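Local structure of DUF871 domain-containing protein (Enterococcus faecalis, 2P0O) at residues Thr176-Asp181 / Ala205-Leu210; Thr153-Thr158 / Leu192-Lys197; Gln201-Ala206 / Glu228-Gln233. The protein is of unknown function but probably acts as a 6-phospho-N-acetylmuramidase built on a TIM barrel. One frame throughout, in Å; residues are numbered along the deposited sequence.

Contact 1. Residues Thr176-Asp181 / Ala205-Leu210; sequences TFVPGD and AAAVGL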
ATOM      1  N   THR A 176      -6.841   6.291   1.079  1.00 57.07           N
ATOM      2  CA  THR A 176      -5.750   6.630   1.961  1.00 57.14           C
ATOM      3  C   THR A 176      -4.417   6.444   1.224  1.00 56.61           C
ATOM      4  O   THR A 176      -4.342   5.723   0.214  1.00 56.45           O
ATOM      5  CB  THR A 176      -5.793   5.729   3.219  1.00 57.26           C
ATOM      6  OG1 THR A 176      -4.779   6.151   4.132  1.00 61.75           O
ATOM      7  CG2 THR A 176      -5.535   4.271   2.858  1.00 56.75           C
ATOM      8  N   PHE A 177      -3.368   7.076   1.734  1.00 55.95           N
ATOM      9  CA  PHE A 177      -2.048   6.933   1.164  1.00 55.85           C
ATOM     10  C   PHE A 177      -1.117   6.078   2.026  1.00 56.87           C
ATOM     11  O   PHE A 177      -1.290   5.975   3.246  1.00 56.68           O
ATOM     12  CB  PHE A 177      -1.376   8.309   0.962  1.00 55.94           C
ATOM     13  CG  PHE A 177      -2.052   9.174  -0.066  1.00 54.71           C
ATOM     14  CD1 PHE A 177      -1.761   9.026  -1.427  1.00 53.70           C
ATOM     15  CD2 PHE A 177      -2.981  10.129   0.324  1.00 52.86           C
ATOM     16  CE1 PHE A 177      -2.367   9.828  -2.391  1.00 52.37           C
ATOM     17  CE2 PHE A 177      -3.585  10.974  -0.623  1.00 53.00           C
ATOM     18  CZ  PHE A 177      -3.300  10.800  -1.995  1.00 52.91           C
ATOM     19  N   VAL A 178      -0.104   5.496   1.381  1.00 56.53           N
ATOM     20  CA  VAL A 178       1.052   5.009   2.104  1.00 56.37           C
ATOM     21  C   VAL A 178       2.241   5.706   1.443  1.00 57.08           C
ATOM     22  O   VAL A 178       2.153   6.118   0.280  1.00 56.61           O
ATOM     23  CB  VAL A 178       1.199   3.454   2.048  1.00 56.64           C
ATOM     24  CG1 VAL A 178       0.064   2.767   2.822  1.00 55.53           C
ATOM     25  CG2 VAL A 178       1.269   2.926   0.596  1.00 54.03           C
ATOM     26  N   PRO A 179       3.381   5.799   2.163  1.00 56.90           N
ATOM     27  CA  PRO A 179       4.550   6.409   1.539  1.00 56.44           C
ATOM     28  C   PRO A 179       5.196   5.445   0.537  1.00 56.93           C
ATOM     29  O   PRO A 179       4.918   4.232   0.551  1.00 57.56           O
ATOM     30  CB  PRO A 179       5.476   6.677   2.732  1.00 56.32           C
ATOM     31  CG  PRO A 179       5.153   5.566   3.706  1.00 56.94           C
ATOM     32  CD  PRO A 179       3.653   5.315   3.533  1.00 56.73           C
ATOM     33  N   GLY A 180       6.018   5.981  -0.352  1.00 56.87           N
ATOM     34  CA  GLY A 180       6.847   5.151  -1.219  1.00 56.99           C
ATOM     35  C   GLY A 180       8.295   5.166  -0.735  1.00 57.52           C
ATOM     36  O   GLY A 180       8.673   6.005   0.096  1.00 57.83           O
ATOM     37  N   ASP A 181       9.111   4.254  -1.257  1.00 57.02           N
ATOM     38  CA  ASP A 181      10.488   4.104  -0.807  1.00 56.88           C
ATOM     39  C   ASP A 181      11.489   4.017  -1.949  1.00 57.22           C
ATOM     40  O   ASP A 181      12.638   3.614  -1.715  1.00 57.52           O
ATOM     41  CB  ASP A 181      10.611   2.851   0.076  1.00 57.22           C
ATOM     42  CG  ASP A 181      10.232   1.552  -0.673  1.00 57.53           C
ATOM     43  OD1 ASP A 181       9.602   1.632  -1.749  1.00 55.64           O
ATOM     44  OD2 ASP A 181      10.537   0.453  -0.161  1.00 59.60           O
ATOM     45  N   ALA A 205       3.935  -3.697   3.205  1.00 55.02           N
ATOM     46  CA  ALA A 205       3.271  -4.112   4.431  1.00 55.49           C
ATOM     47  C   ALA A 205       2.204  -3.082   4.839  1.00 55.35           C
ATOM     48  O   ALA A 205       1.164  -3.446   5.351  1.00 55.35           O
ATOM     49  CB  ALA A 205       4.291  -4.289   5.573  1.00 54.36           C
ATOM     50  N   ALA A 206       2.499  -1.802   4.622  1.00 55.44           N
ATOM     51  CA  ALA A 206       1.588  -0.732   4.988  1.00 55.47           C
ATOM     52  C   ALA A 206       0.303  -0.816   4.153  1.00 55.87           C
ATOM     53  O   ALA A 206      -0.799  -0.791   4.709  1.00 56.02           O
ATOM     54  CB  ALA A 206       2.286   0.631   4.805  1.00 54.90           C
ATOM     55  N   ALA A 207       0.466  -0.997   2.841  1.00 55.13           N
ATOM     56  CA  ALA A 207      -0.653  -1.063   1.894  1.00 56.69           C
ATOM     57  C   ALA A 207      -1.541  -2.271   2.126  1.00 56.87           C
ATOM     58  O   ALA A 207      -2.755  -2.154   2.275  1.00 56.99           O
ATOM     59  CB  ALA A 207      -0.141  -1.025   0.423  1.00 54.62           C
ATOM     60  N   VAL A 208      -0.919  -3.443   2.184  1.00 57.63           N
ATOM     61  CA  VAL A 208      -1.662  -4.646   2.452  1.00 57.32           C
ATOM     62  C   VAL A 208      -2.444  -4.557   3.775  1.00 57.33           C
ATOM     63  O   VAL A 208      -3.635  -4.929   3.813  1.00 57.99           O
ATOM     64  CB  VAL A 208      -0.749  -5.916   2.356  1.00 56.95           C
ATOM     65  CG1 VAL A 208      -1.550  -7.188   2.665  1.00 56.67           C
ATOM     66  CG2 VAL A 208      -0.175  -6.015   0.954  1.00 58.31           C
ATOM     67  N   GLY A 209      -1.808  -4.074   4.840  1.00 56.50           N
ATOM     68  CA  GLY A 209      -2.512  -3.971   6.129  1.00 58.01           C
ATOM     69  C   GLY A 209      -3.712  -3.047   6.043  1.00 58.03           C
ATOM     70  O   GLY A 209      -4.796  -3.382   6.511  1.00 57.89           O
ATOM     71  N   LEU A 210      -3.534  -1.900   5.395  1.00 58.92           N
ATOM     72  CA  LEU A 210      -4.617  -0.937   5.249  1.00 61.07           C
ATOM     73  C   LEU A 210      -5.767  -1.496   4.440  1.00 61.98           C
ATOM     74  O   LEU A 210      -6.923  -1.326   4.796  1.00 63.37           O
ATOM     75  CB  LEU A 210      -4.106   0.352   4.597  1.00 60.44           C
ATOM     76  CG  LEU A 210      -3.403   1.298   5.547  1.00 61.91           C
ATOM     77  CD1 LEU A 210      -3.028   2.547   4.773  1.00 62.39           C
ATOM     78  CD2 LEU A 210      -4.296   1.666   6.775  1.00 62.55           C
TER

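Contact 2. Residues Thr153-Thr158 / Leu192-Lys197; sequences TGIGTT and LPTLEK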
ATOM      1  N   THR A 153       3.675  14.444  11.813  1.00 48.59           N
ATOM      2  CA  THR A 153       2.420  15.161  11.612  1.00 48.80           C
ATOM      3  C   THR A 153       1.283  14.264  11.022  1.00 49.76           C
ATOM      4  O   THR A 153       0.137  14.717  10.870  1.00 49.19           O
ATOM      5  CB  THR A 153       2.630  16.425  10.721  1.00 48.70           C
ATOM      6  OG1 THR A 153       2.998  16.005   9.391  1.00 52.07           O
ATOM      7  CG2 THR A 153       3.698  17.349  11.299  1.00 48.81           C
ATOM      8  N   GLY A 154       1.595  13.002  10.718  1.00 49.21           N
ATOM      9  CA  GLY A 154       0.589  12.052  10.239  1.00 50.48           C
ATOM     10  C   GLY A 154      -0.426  11.723  11.334  1.00 51.39           C
ATOM     11  O   GLY A 154      -0.170  11.914  12.550  1.00 49.28           O
ATOM     12  N   ILE A 155      -1.578  11.223  10.884  1.00 50.95           N
ATOM     13  CA  ILE A 155      -2.691  10.970  11.762  1.00 52.32           C
ATOM     14  C   ILE A 155      -2.483   9.656  12.492  1.00 52.52           C
ATOM     15  O   ILE A 155      -1.648   8.842  12.093  1.00 52.34           O
ATOM     16  CB  ILE A 155      -4.024  10.962  10.978  1.00 52.83           C
ATOM     17  CG1 ILE A 155      -4.151   9.711  10.117  1.00 54.28           C
ATOM     18  CG2 ILE A 155      -4.124  12.221  10.081  1.00 54.17           C
ATOM     19  CD1 ILE A 155      -5.449   9.729   9.216  1.00 58.68           C
ATOM     20  N   GLY A 156      -3.229   9.488  13.584  1.00 53.67           N
ATOM     21  CA  GLY A 156      -3.163   8.292  14.421  1.00 54.47           C
ATOM     22  C   GLY A 156      -4.220   7.284  14.043  1.00 55.12           C
ATOM     23  O   GLY A 156      -5.221   7.625  13.395  1.00 54.39           O
ATOM     24  N   THR A 157      -4.002   6.030  14.446  1.00 56.59           N
ATOM     25  CA  THR A 157      -4.878   4.919  14.018  1.00 57.64           C
ATOM     26  C   THR A 157      -6.326   5.096  14.491  1.00 57.55           C
ATOM     27  O   THR A 157      -7.282   4.828  13.745  1.00 56.60           O
ATOM     28  CB  THR A 157      -4.291   3.569  14.487  1.00 58.33           C
ATOM     29  OG1 THR A 157      -3.083   3.323  13.758  1.00 61.97           O
ATOM     30  CG2 THR A 157      -5.282   2.402  14.246  1.00 58.86           C
ATOM     31  N   THR A 158      -6.461   5.570  15.729  1.00 58.04           N
ATOM     32  CA  THR A 158      -7.747   5.754  16.405  1.00 59.14           C
ATOM     33  C   THR A 158      -8.634   6.768  15.680  1.00 59.18           C
ATOM     34  O   THR A 158      -9.803   6.478  15.368  1.00 59.61           O
ATOM     35  CB  THR A 158      -7.506   6.184  17.896  1.00 59.50           C
ATOM     36  OG1 THR A 158      -6.876   5.110  18.602  1.00 62.10           O
ATOM     37  CG2 THR A 158      -8.797   6.574  18.635  1.00 59.43           C
ATOM     38  N   LEU A 192       5.504  10.208   2.065  1.00 53.98           N
ATOM     39  CA  LEU A 192       4.179  10.828   2.138  1.00 53.66           C
ATOM     40  C   LEU A 192       3.163   9.842   2.671  1.00 54.92           C
ATOM     41  O   LEU A 192       2.279   9.361   1.932  1.00 54.19           O
ATOM     42  CB  LEU A 192       3.738  11.337   0.755  1.00 54.88           C
ATOM     43  CG  LEU A 192       4.677  12.362   0.066  1.00 54.26           C
ATOM     44  CD1 LEU A 192       4.127  12.862  -1.269  1.00 55.69           C
ATOM     45  CD2 LEU A 192       5.011  13.552   0.935  1.00 54.98           C
ATOM     46  N   PRO A 193       3.257   9.548   3.973  1.00 55.24           N
ATOM     47  CA  PRO A 193       2.261   8.667   4.528  1.00 55.02           C
ATOM     48  C   PRO A 193       1.011   9.453   4.911  1.00 54.72           C
ATOM     49  O   PRO A 193       1.068  10.661   5.109  1.00 55.72           O
ATOM     50  CB  PRO A 193       2.942   8.158   5.805  1.00 55.20           C
ATOM     51  CG  PRO A 193       3.728   9.364   6.274  1.00 56.48           C
ATOM     52  CD  PRO A 193       4.214  10.034   5.000  1.00 54.48           C
ATOM     53  N   THR A 194      -0.106   8.759   5.037  1.00 53.88           N
ATOM     54  CA  THR A 194      -1.244   9.251   5.797  1.00 52.39           C
ATOM     55  C   THR A 194      -1.053   9.003   7.304  1.00 51.84           C
ATOM     56  O   THR A 194      -1.242   9.911   8.088  1.00 51.71           O
ATOM     57  CB  THR A 194      -2.548   8.580   5.303  1.00 52.25           C
ATOM     58  OG1 THR A 194      -2.812   9.001   3.967  1.00 50.44           O
ATOM     59  CG2 THR A 194      -3.732   8.929   6.172  1.00 51.22           C
ATOM     60  N   LEU A 195      -0.740   7.771   7.697  1.00 50.94           N
ATOM     61  CA  LEU A 195      -0.646   7.414   9.100  1.00 51.88           C
ATOM     62  C   LEU A 195       0.794   7.546   9.510  1.00 51.95           C
ATOM     63  O   LEU A 195       1.686   7.046   8.820  1.00 51.21           O
ATOM     64  CB  LEU A 195      -1.109   5.979   9.348  1.00 51.67           C
ATOM     65  CG  LEU A 195      -2.643   5.760   9.256  1.00 52.95           C
ATOM     66  CD1 LEU A 195      -2.949   4.409   8.672  1.00 53.01           C
ATOM     67  CD2 LEU A 195      -3.335   5.887  10.583  1.00 51.24           C
ATOM     68  N   GLU A 196       1.026   8.230  10.618  1.00 52.19           N
ATOM     69  CA  GLU A 196       2.410   8.442  11.071  1.00 52.41           C
ATOM     70  C   GLU A 196       3.135   7.121  11.358  1.00 53.01           C
ATOM     71  O   GLU A 196       4.341   7.067  11.224  1.00 53.14           O
ATOM     72  CB  GLU A 196       2.464   9.334  12.306  1.00 51.97           C
ATOM     73  CG  GLU A 196       3.887   9.955  12.605  1.00 53.07           C
ATOM     74  CD  GLU A 196       4.506  10.660  11.394  1.00 54.93           C
ATOM     75  OE1 GLU A 196       3.759  11.190  10.513  1.00 54.86           O
ATOM     76  OE2 GLU A 196       5.747  10.660  11.299  1.00 50.94           O
ATOM     77  N   LYS A 197       2.417   6.087  11.815  1.00 52.51           N
ATOM     78  CA  LYS A 197       3.076   4.804  12.090  1.00 53.41           C
ATOM     79  C   LYS A 197       3.690   4.180  10.823  1.00 53.12           C
ATOM     80  O   LYS A 197       4.479   3.252  10.903  1.00 54.20           O
ATOM     81  CB  LYS A 197       2.100   3.822  12.759  1.00 52.91           C
ATOM     82  CG  LYS A 197       0.977   3.381  11.803  1.00 53.10           C
ATOM     83  CD  LYS A 197       0.118   2.249  12.442  1.00 56.40           C
ATOM     84  CE  LYS A 197      -1.062   1.955  11.513  1.00 56.50           C
ATOM     85  NZ  LYS A 197      -1.972   0.939  12.062  1.00 58.47           N
TER
HETATM   86  O   HOH W   1      -0.269   6.372  12.889  1.00 33.27           O

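Contact 3. Residues Gln201-Ala206 / Glu228-Gln233; sequences QNPFAA and ERTMAQ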
ATOM      1  N   GLN A 201       8.356   3.127   6.876  1.00 55.39           N
ATOM      2  CA  GLN A 201       8.066   1.678   6.931  1.00 56.71           C
ATOM      3  C   GLN A 201       7.921   1.057   5.514  1.00 56.14           C
ATOM      4  O   GLN A 201       7.790   1.776   4.528  1.00 55.36           O
ATOM      5  CB  GLN A 201       6.807   1.363   7.774  1.00 56.40           C
ATOM      6  CG  GLN A 201       6.870   1.760   9.273  1.00 60.27           C
ATOM      7  CD  GLN A 201       8.135   1.297   9.984  1.00 66.58           C
ATOM      8  OE1 GLN A 201       8.471   0.112   9.995  1.00 68.36           O
ATOM      9  NE2 GLN A 201       8.853   2.241  10.574  1.00 69.73           N
ATOM     10  N   ASN A 202       7.978  -0.271   5.443  1.00 55.41           N
ATOM     11  CA  ASN A 202       7.800  -1.025   4.196  1.00 55.92           C
ATOM     12  C   ASN A 202       6.433  -0.671   3.625  1.00 55.45           C
ATOM     13  O   ASN A 202       5.424  -0.949   4.254  1.00 54.74           O
ATOM     14  CB  ASN A 202       7.874  -2.543   4.482  1.00 55.83           C
ATOM     15  CG  ASN A 202       7.778  -3.388   3.217  1.00 57.47           C
ATOM     16  OD1 ASN A 202       7.171  -2.986   2.216  1.00 61.00           O
ATOM     17  ND2 ASN A 202       8.399  -4.550   3.247  1.00 53.86           N
ATOM     18  N   PRO A 203       6.407   0.001   2.467  1.00 55.40           N
ATOM     19  CA  PRO A 203       5.138   0.367   1.828  1.00 55.32           C
ATOM     20  C   PRO A 203       4.234  -0.820   1.504  1.00 55.37           C
ATOM     21  O   PRO A 203       2.998  -0.697   1.583  1.00 56.65           O
ATOM     22  CB  PRO A 203       5.576   1.084   0.534  1.00 55.40           C
ATOM     23  CG  PRO A 203       6.997   1.504   0.783  1.00 55.36           C
ATOM     24  CD  PRO A 203       7.584   0.505   1.725  1.00 55.27           C
ATOM     25  N   PHE A 204       4.818  -1.954   1.127  1.00 54.67           N
ATOM     26  CA  PHE A 204       4.017  -3.147   0.834  1.00 54.22           C
ATOM     27  C   PHE A 204       3.245  -3.595   2.063  1.00 54.92           C
ATOM     28  O   PHE A 204       2.053  -3.863   1.974  1.00 54.89           O
ATOM     29  CB  PHE A 204       4.887  -4.294   0.264  1.00 53.86           C
ATOM     30  CG  PHE A 204       4.207  -5.653   0.269  1.00 52.10           C
ATOM     31  CD1 PHE A 204       3.247  -5.970  -0.690  1.00 49.10           C
ATOM     32  CD2 PHE A 204       4.550  -6.615   1.217  1.00 50.00           C
ATOM     33  CE1 PHE A 204       2.613  -7.211  -0.700  1.00 48.35           C
ATOM     34  CE2 PHE A 204       3.927  -7.861   1.224  1.00 49.27           C
ATOM     35  CZ  PHE A 204       2.940  -8.164   0.267  1.00 50.32           C
ATOM     36  N   ALA A 205       3.935  -3.697   3.205  1.00 55.02           N
ATOM     37  CA  ALA A 205       3.271  -4.112   4.431  1.00 55.49           C
ATOM     38  C   ALA A 205       2.204  -3.082   4.839  1.00 55.35           C
ATOM     39  O   ALA A 205       1.164  -3.446   5.351  1.00 55.35           O
ATOM     40  CB  ALA A 205       4.291  -4.289   5.573  1.00 54.36           C
ATOM     41  N   ALA A 206       2.499  -1.802   4.622  1.00 55.44           N
ATOM     42  CA  ALA A 206       1.588  -0.732   4.988  1.00 55.47           C
ATOM     43  C   ALA A 206       0.303  -0.816   4.153  1.00 55.87           C
ATOM     44  O   ALA A 206      -0.799  -0.791   4.709  1.00 56.02           O
ATOM     45  CB  ALA A 206       2.286   0.631   4.805  1.00 54.90           C
ATOM     46  N   GLU A 228      12.334  -1.178  -6.469  1.00 54.04           N
ATOM     47  CA  GLU A 228      12.204  -2.472  -7.127  1.00 55.19           C
ATOM     48  C   GLU A 228      11.872  -3.616  -6.154  1.00 55.14           C
ATOM     49  O   GLU A 228      11.064  -4.501  -6.474  1.00 56.08           O
ATOM     50  CB  GLU A 228      13.483  -2.799  -7.924  1.00 55.10           C
ATOM     51  CG  GLU A 228      13.781  -1.808  -9.056  1.00 60.16           C
ATOM     52  CD  GLU A 228      13.143  -2.210 -10.396  1.00 66.52           C
ATOM     53  OE1 GLU A 228      12.473  -3.277 -10.457  1.00 69.30           O
ATOM     54  OE2 GLU A 228      13.323  -1.464 -11.397  1.00 69.94           O
ATOM     55  N   ARG A 229      12.488  -3.588  -4.974  1.00 54.85           N
ATOM     56  CA  ARG A 229      12.292  -4.588  -3.948  1.00 54.98           C
ATOM     57  C   ARG A 229      10.833  -4.641  -3.504  1.00 55.56           C
ATOM     58  O   ARG A 229      10.234  -5.727  -3.302  1.00 54.99           O
ATOM     59  CB  ARG A 229      13.162  -4.228  -2.739  1.00 55.35           C
ATOM     60  CG  ARG A 229      13.215  -5.313  -1.666  1.00 55.26           C
ATOM     61  CD  ARG A 229      14.017  -4.841  -0.445  1.00 53.27           C
ATOM     62  NE  ARG A 229      14.250  -5.948   0.477  1.00 54.05           N
ATOM     63  CZ  ARG A 229      13.381  -6.391   1.392  1.00 55.00           C
ATOM     64  NH1 ARG A 229      12.180  -5.826   1.540  1.00 54.65           N
ATOM     65  NH2 ARG A 229      13.713  -7.414   2.157  1.00 52.87           N
ATOM     66  N   THR A 230      10.282  -3.447  -3.301  1.00 54.95           N
ATOM     67  CA  THR A 230       8.923  -3.303  -2.837  1.00 55.03           C
ATOM     68  C   THR A 230       7.938  -3.686  -3.941  1.00 54.45           C
ATOM     69  O   THR A 230       6.944  -4.347  -3.677  1.00 53.87           O
ATOM     70  CB  THR A 230       8.707  -1.865  -2.286  1.00 54.35           C
ATOM     71  OG1 THR A 230       9.621  -1.670  -1.206  1.00 57.18           O
ATOM     72  CG2 THR A 230       7.296  -1.674  -1.775  1.00 52.83           C
HETATM   73  N   MSE A 231       8.218  -3.252  -5.166  1.00 54.83           N
HETATM   74  CA  MSE A 231       7.455  -3.715  -6.348  1.00 56.36           C
HETATM   75  C   MSE A 231       7.353  -5.251  -6.424  1.00 56.37           C
HETATM   76  O   MSE A 231       6.282  -5.813  -6.710  1.00 55.89           O
HETATM   77  CB  MSE A 231       8.089  -3.192  -7.642  1.00 56.22           C
HETATM   78  CG  MSE A 231       8.017  -1.691  -7.729  1.00 58.99           C
HETATM   79 SE   MSE A 231       8.901  -0.915  -9.293  1.00 69.51          SE
HETATM   80  CE  MSE A 231       7.706  -1.603 -10.666  1.00 62.50           C
ATOM     81  N   ALA A 232       8.485  -5.903  -6.162  1.00 56.32           N
ATOM     82  CA  ALA A 232       8.600  -7.367  -6.215  1.00 56.32           C
ATOM     83  C   ALA A 232       7.718  -8.001  -5.166  1.00 56.24           C
ATOM     84  O   ALA A 232       7.142  -9.058  -5.415  1.00 56.37           O
ATOM     85  CB  ALA A 232      10.032  -7.796  -6.020  1.00 55.14           C
ATOM     86  N   GLN A 233       7.617  -7.355  -3.991  1.00 55.64           N
ATOM     87  CA  GLN A 233       6.770  -7.860  -2.916  1.00 55.40           C
ATOM     88  C   GLN A 233       5.291  -7.738  -3.321  1.00 55.94           C
ATOM     89  O   GLN A 233       4.540  -8.705  -3.155  1.00 55.64           O
ATOM     90  CB  GLN A 233       7.081  -7.181  -1.580  1.00 55.10           C
ATOM     91  CG  GLN A 233       8.389  -7.704  -0.968  1.00 54.97           C
ATOM     92  CD  GLN A 233       8.740  -7.058   0.360  1.00 55.78           C
ATOM     93  OE1 GLN A 233       8.714  -5.832   0.498  1.00 56.64           O
ATOM     94  NE2 GLN A 233       9.095  -7.873   1.337  1.00 52.80           N
TER

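Contact 1. Residues Thr176-Asp181 / Ala205-Leu210
Val178, the last residue of barrel strand 173-178, loses more area to residues 205-210 of helix 203-212 than any other residue, and Leu210 comes second. The two side chains slide past one another in opposite directions and meet flank to flank: Val178 CG1 lies 3.7 Å from Leu210 CD1. The same methyl touches the helix one turn earlier, with Val178 CG1 3.7 Å from Ala206 CB. With CG1 set anti to the carbonyl carbon (chi1 -68°), the valine presents both branches to the helix, and CG2 turns to Ala207, resting 4.2 Å from Ala207 CB. Towards the strand, Leu210 makes its contacts through CD1. That methyl sits between Val178 and Thr176, whose CB atoms both face the helix; Thr176 CG2 comes in obliquely, 3.6 Å from Leu210 CD1. Since Thr176 OG1 stands anti to the backbone N (chi1 -175°), the threonine's methyl is its closest point. Phe177, between them in sequence, points the other way and packs edge-to-face against Tyr147 and Phe35. The axes of strand residues 176-178 and helix residues 205-210 approach to 8.6 Å and run roughly antiparallel, at 154°, as expected for the first half of a beta-alpha-beta crossover completed by strand 218-221. Every touching residue is buried and methyl groups do the work, so this layer is held by apolar packing, with alanines letting the helix come close to the valine.

Contact 2. Residues Thr153-Thr158 / Leu192-Lys197
The backbones of Gly154-Gly156 and Thr194-Glu196 meet in a single beta bridge at Ile155 and Leu195, whose CA atoms are 4.9 Å apart. Two bonds make it, both in the plane of the accepting carbonyl: Ile155 N gives to Thr194 O at 3.1 Å, and Glu196 N gives to Ile155 O at 3.1 Å with an N-H...O angle of 162°. Ile155 O also takes a hydrogen from a water that accepts from Lys197 N, extending the link by one residue. Glu196 continues the pairing with its side chain. Its CG is anti to the backbone N (chi1 -163°) and the chain bends at chi2, bringing the carboxylate back over Gly154, where Gly154 N reaches OE1 of Glu196 at 2.8 Å from above the carboxylate plane. OE1 also forms a salt bridge with Arg199, and OE2 accepts from Glu152 N, so the acid is gripped at both oxygens and probably stays ionised. Ile155 lies alongside Thr194, pointing the same way, with Ile155 CD1 3.6 Å from Thr194 CG2; the Ile155 and Leu195 side chains cross obliquely, Ile155 CG1 touching Leu195 CD2. Thr194 OG1 is engaged elsewhere, with Asn146 O and Phe177 N. At the far end Lys197, extended beyond CG, crosses Thr157 at about a right angle and donates from NZ to Thr157 OG1 at 3.1 Å. Gly156 is the N-cap residue of helix 157-169, so the bridge fastens the lead-in to that helix to the long loop between strand 173-178 and helix 203-212, while Ile155 and Leu195 both pack on Phe160 of helix 157-169.

Contact 3. Residues Gln201-Ala206 / Glu228-Gln233
Phe204 lays one face of its ring under the side chain of Gln233, whose CB stands 4.0 Å from the ring centroid and 21° off the normal. This is a CH-pi contact displaced toward the rim, with Gln233 CB 3.7 Å from Phe204 CG. On the CE1 side of the ring comes the backbone of the same residue, Gln233 O lying 3.5 Å from Phe204 CE1. The phenylalanine gets there with CG anti to its backbone N (chi1 165°), and its ring also meets Phe234 edge-to-face. Beyond CB the glutamine runs on extended, carrying its amide past the ring to meet Asn202 tip to tip. There Asn202 ND2 donates to Gln233 OE1 at 3.0 Å, reaching a lone pair in the carbonyl plane with an N-H...O angle of 161°. The two amide planes are turned only slightly against each other. In a TIM barrel the outer helices pack side by side around the strands, and here the beginnings of helices 203-212 and 228-240, the last two of the barrel's layer, come together. Asn202 is the N-cap of the first: its OD1 accepts weak bonds from Phe204 N and Ala205 N. One amide group therefore caps its own helix with the oxygen and ties down the next helix with the nitrogen. Gln233 NE2 is held in turn by Leu244 O and Asp342, which fixes which way round its amide sits. Thr230 fills the angle between Pro203 and Phe204 with its methyl, Thr230 CG2 lying 4.0 Å from Pro203 CB, whereas its OG1 is bonded to Asp181 and Ser227. The Arg229 guanidinium comes back toward Asn202 and forms salt bridges through NH2 with Asp342 and Glu246.

How the contacts relate
All three contacts belong to the TIM barrel and gather round strand 173-178 and helix 203-212. Contact 1 is central, its centre 11 Å from that of contact 2 and 8 Å from that of contact 3; the latter two are 18 Å apart. Along the chain the segments of contacts 1 and 2 alternate, whereas contact 3 follows contact 2 and shares Ala205 and Ala206 with contact 1. Leu210 packs on Leu195 where contacts 1 and 2 meet, and Pro179 packs on Pro203 where contacts 1 and 3 meet. Together they link the start of helix 157-169, the intervening loop and helix 228-240 to one beta-alpha unit.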